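Local coordinates for protein toll-like receptor 6, Variable lymphocyte receptor B (Mus musculus, PDB 3A79) that probably recognises microbial diacylated lipopeptides as a partner of Toll-like receptor 2, here as the receptor's extracellular leucine-rich repeats fused to a hagfish lymphocyte-receptor fragment, at residues 357-363 against 381-387. Sequence-based numbering, arbitrary orientation.
With NAG (2-acetamido-2-deoxy-beta-D-glucopyranose), chain G; NAG (2-acetamido-2-deoxy-beta-D-glucopyranose), chain C.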
loop_
_atom_site.group_PDB
_atom_site.type_symbol
_atom_site.label_atom_id
_atom_site.label_comp_id
_atom_site.label_asym_id
_atom_site.label_seq_id
_atom_site.Cartn_x
_atom_site.Cartn_y
_atom_site.Cartn_z
ATOM N N PHE B 357 -18.215 -17.270 2.883
ATOM C CA PHE B 357 -18.059 -15.867 3.223
ATOM C C PHE B 357 -16.679 -15.581 3.793
ATOM O O PHE B 357 -16.249 -16.199 4.759
ATOM C CB PHE B 357 -19.126 -15.451 4.216
ATOM C CG PHE B 357 -19.006 -14.033 4.668
ATOM C CD1 PHE B 357 -19.631 -13.016 3.966
ATOM C CD2 PHE B 357 -18.275 -13.714 5.805
ATOM C CE1 PHE B 357 -19.523 -11.706 4.387
ATOM C CE2 PHE B 357 -18.163 -12.404 6.232
ATOM C CZ PHE B 357 -18.785 -11.396 5.521
ATOM N N LEU B 358 -15.982 -14.636 3.176
ATOM C CA LEU B 358 -14.646 -14.255 3.610
ATOM C C LEU B 358 -14.523 -12.737 3.647
ATOM O O LEU B 358 -14.866 -12.058 2.684
ATOM C CB LEU B 358 -13.597 -14.881 2.692
ATOM C CG LEU B 358 -13.435 -16.388 2.897
ATOM C CD1 LEU B 358 -12.425 -16.943 1.928
ATOM C CD2 LEU B 358 -13.034 -16.713 4.334
ATOM N N ASN B 359 -14.061 -12.213 4.779
ATOM C CA ASN B 359 -13.958 -10.778 5.008
ATOM C C ASN B 359 -12.644 -10.493 5.709
ATOM O O ASN B 359 -12.542 -10.623 6.922
ATOM C CB ASN B 359 -15.151 -10.292 5.847
ATOM C CG ASN B 359 -15.078 -8.802 6.214
ATOM O OD1 ASN B 359 -14.081 -8.128 5.965
ATOM N ND2 ASN B 359 -16.159 -8.296 6.830
ATOM N N PHE B 360 -11.630 -10.136 4.928
ATOM C CA PHE B 360 -10.322 -9.787 5.469
ATOM C C PHE B 360 -10.061 -8.300 5.314
ATOM O O PHE B 360 -9.175 -7.894 4.564
ATOM C CB PHE B 360 -9.224 -10.589 4.776
ATOM C CG PHE B 360 -9.405 -12.076 4.892
ATOM C CD1 PHE B 360 -9.863 -12.821 3.818
ATOM C CD2 PHE B 360 -9.133 -12.728 6.085
ATOM C CE1 PHE B 360 -10.028 -14.189 3.925
ATOM C CE2 PHE B 360 -9.298 -14.096 6.201
ATOM C CZ PHE B 360 -9.747 -14.829 5.120
ATOM N N THR B 361 -10.842 -7.495 6.032
ATOM C CA THR B 361 -10.750 -6.040 5.942
ATOM C C THR B 361 -9.548 -5.481 6.696
ATOM O O THR B 361 -9.208 -5.941 7.788
ATOM C CB THR B 361 -12.025 -5.343 6.482
ATOM O OG1 THR B 361 -13.008 -5.247 5.448
ATOM C CG2 THR B 361 -11.696 -3.946 6.956
ATOM N N GLN B 362 -8.909 -4.486 6.098
ATOM C CA GLN B 362 -7.872 -3.721 6.771
ATOM C C GLN B 362 -6.741 -4.573 7.341
ATOM O O GLN B 362 -6.459 -4.546 8.535
ATOM C CB GLN B 362 -8.482 -2.855 7.870
ATOM C CG GLN B 362 -7.522 -1.812 8.424
ATOM C CD GLN B 362 -8.200 -0.876 9.395
ATOM O OE1 GLN B 362 -9.320 -0.431 9.158
ATOM N NE2 GLN B 362 -7.528 -0.577 10.499
ATOM N N ASN B 363 -6.086 -5.329 6.477
ATOM C CA ASN B 363 -4.870 -6.009 6.866
ATOM C C ASN B 363 -3.762 -5.495 5.977
ATOM O O ASN B 363 -3.761 -4.333 5.596
ATOM C CB ASN B 363 -5.027 -7.518 6.706
ATOM C CG ASN B 363 -6.175 -8.063 7.509
ATOM O OD1 ASN B 363 -7.057 -8.725 6.967
ATOM N ND2 ASN B 363 -6.183 -7.776 8.810
ATOM N N THR B 381 -18.979 -14.644 -1.280
ATOM C CA THR B 381 -18.645 -13.256 -1.045
ATOM C C THR B 381 -17.265 -13.174 -0.429
ATOM O O THR B 381 -17.008 -13.737 0.625
ATOM C CB THR B 381 -19.669 -12.598 -0.115
ATOM O OG1 THR B 381 -20.985 -12.755 -0.666
ATOM C CG2 THR B 381 -19.349 -11.116 0.061
ATOM N N LEU B 382 -16.366 -12.482 -1.105
ATOM C CA LEU B 382 -15.025 -12.283 -0.591
ATOM C C LEU B 382 -14.768 -10.785 -0.453
ATOM O O LEU B 382 -15.105 -10.009 -1.339
ATOM C CB LEU B 382 -13.998 -12.938 -1.518
ATOM C CG LEU B 382 -12.535 -12.558 -1.300
ATOM C CD1 LEU B 382 -11.948 -13.319 -0.129
ATOM C CD2 LEU B 382 -11.759 -12.838 -2.567
ATOM N N ILE B 383 -14.183 -10.385 0.670
ATOM C CA ILE B 383 -13.961 -8.975 0.966
ATOM C C ILE B 383 -12.503 -8.719 1.332
ATOM O O ILE B 383 -11.999 -9.234 2.328
ATOM C CB ILE B 383 -14.878 -8.496 2.111
ATOM C CG1 ILE B 383 -16.334 -8.836 1.793
ATOM C CG2 ILE B 383 -14.721 -7.009 2.332
ATOM C CD1 ILE B 383 -17.307 -8.241 2.752
ATOM N N LEU B 384 -11.836 -7.914 0.517
ATOM C CA LEU B 384 -10.425 -7.610 0.705
ATOM C C LEU B 384 -10.183 -6.095 0.861
ATOM O O LEU B 384 -9.070 -5.595 0.675
ATOM C CB LEU B 384 -9.626 -8.218 -0.453
ATOM C CG LEU B 384 -9.651 -9.754 -0.382
ATOM C CD1 LEU B 384 -9.414 -10.398 -1.722
ATOM C CD2 LEU B 384 -8.631 -10.279 0.631
ATOM N N GLN B 385 -11.239 -5.376 1.225
ATOM C CA GLN B 385 -11.174 -3.932 1.411
ATOM C C GLN B 385 -10.114 -3.462 2.409
ATOM O O GLN B 385 -10.008 -3.973 3.515
ATOM C CB GLN B 385 -12.540 -3.404 1.836
ATOM C CG GLN B 385 -12.473 -2.133 2.641
ATOM C CD GLN B 385 -13.823 -1.455 2.737
ATOM O OE1 GLN B 385 -13.956 -0.381 3.337
ATOM N NE2 GLN B 385 -14.838 -2.075 2.133
ATOM N N ARG B 386 -9.344 -2.466 2.005
ATOM C CA ARG B 386 -8.328 -1.846 2.859
ATOM C C ARG B 386 -7.075 -2.699 3.032
ATOM O O ARG B 386 -6.595 -2.898 4.145
ATOM C CB ARG B 386 -8.908 -1.415 4.212
ATOM C CG ARG B 386 -9.083 0.095 4.369
ATOM C CD ARG B 386 -9.993 0.435 5.530
ATOM N NE ARG B 386 -11.342 -0.072 5.293
ATOM C CZ ARG B 386 -12.175 -0.466 6.254
ATOM N NH1 ARG B 386 -11.793 -0.417 7.525
ATOM N NH2 ARG B 386 -13.388 -0.920 5.948
ATOM N N ASN B 387 -6.546 -3.183 1.913
ATOM C CA ASN B 387 -5.293 -3.930 1.904
ATOM C C ASN B 387 -4.288 -3.378 0.885
ATOM O O ASN B 387 -4.393 -2.221 0.470
ATOM C CB ASN B 387 -5.572 -5.415 1.674
ATOM C CG ASN B 387 -6.294 -6.058 2.848
ATOM O OD1 ASN B 387 -7.523 -6.187 2.849
ATOM N ND2 ASN B 387 -5.533 -6.443 3.863
HETATM C C1 NAG G . -16.030 -6.913 7.237
HETATM C C2 NAG G . -17.457 -6.400 7.445
HETATM C C3 NAG G . -17.541 -5.046 8.155
HETATM C C4 NAG G . -16.550 -4.893 9.311
HETATM C C5 NAG G . -15.183 -5.467 8.939
HETATM C C6 NAG G . -14.283 -5.522 10.160
HETATM C C7 NAG G . -19.179 -7.041 5.830
HETATM C C8 NAG G . -19.840 -6.713 4.519
HETATM N N2 NAG G . -18.129 -6.282 6.163
HETATM O O3 NAG G . -18.863 -4.817 8.609
HETATM O O4 NAG G . -16.478 -3.510 9.653
HETATM O O5 NAG G . -15.295 -6.779 8.431
HETATM O O6 NAG G . -15.006 -6.113 11.217
HETATM O O7 NAG G . -19.603 -7.965 6.533
HETATM C C1 NAG C . -16.607 -3.272 11.074
HETATM C C2 NAG C . -15.703 -2.101 11.494
HETATM C C3 NAG C . -16.038 -1.590 12.887
HETATM C C4 NAG C . -17.523 -1.254 12.958
HETATM C C5 NAG C . -18.314 -2.521 12.647
HETATM C C6 NAG C . -19.813 -2.262 12.612
HETATM C C7 NAG C . -13.512 -1.872 10.484
HETATM C C8 NAG C . -12.029 -2.118 10.627
HETATM N N2 NAG C . -14.287 -2.405 11.427
HETATM O O3 NAG C . -15.194 -0.511 13.238
HETATM O O4 NAG C . -17.839 -0.740 14.240
HETATM O O5 NAG C . -17.969 -3.059 11.387
HETATM O O6 NAG C . -20.125 -1.482 11.477
HETATM O O7 NAG C . -13.973 -1.224 9.531
#
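Leu-358 and Leu-382 pair in parallel register on 357-359 and 381-383, adjacent strands of the leucine-rich repeat solenoid in the Toll-like receptor 6 part of this engineered fusion; the axes of the two short strands are 9° apart. Leu-358 N donates to Thr-381 O and Leu-358 O accepts from Ile-383 N; Phe-360 N reaches Ile-383 O, and Gln-362 N bonds Gln-385 O at 2.9 Å, so the parallel pairing carries on past the strand ends. In the repeat motif LxxLxLxxN, Leu-358/Phe-360 and Leu-382/Leu-384 fill inward hydrophobic positions, Asn-363 and Asn-387 the asparagine position; Leu-382 CD1 lies 3.6 Å from Leu-358 CB and approaches the edge of the Phe-360 ring. The opposite sheet face bears Asn-359, whose ND2 carries an N-linked glycan. With CG anti to the backbone N (chi1 176°), its amide leaves OD1 to accept the Thr-361 hydroxyl in the carbonyl plane, while Ile-383 CD1 packs 3.4 Å from C8 of the first sugar. Arg-386 sets one guanidinium face over Thr-361 CG2, and its NH2 bonds Gln-385 OE1 from above that amide's plane. An alanine in place of Arg-386, lacking the flat group packed against the Thr-361 methyl, would probably leave Gln-362 OE1 and the second sugar without their shared donor. That donor, Arg-386 NH1, lies 3.0 Å from Gln-362 OE1 and points almost straight, at 170°, to O7 of the second sugar.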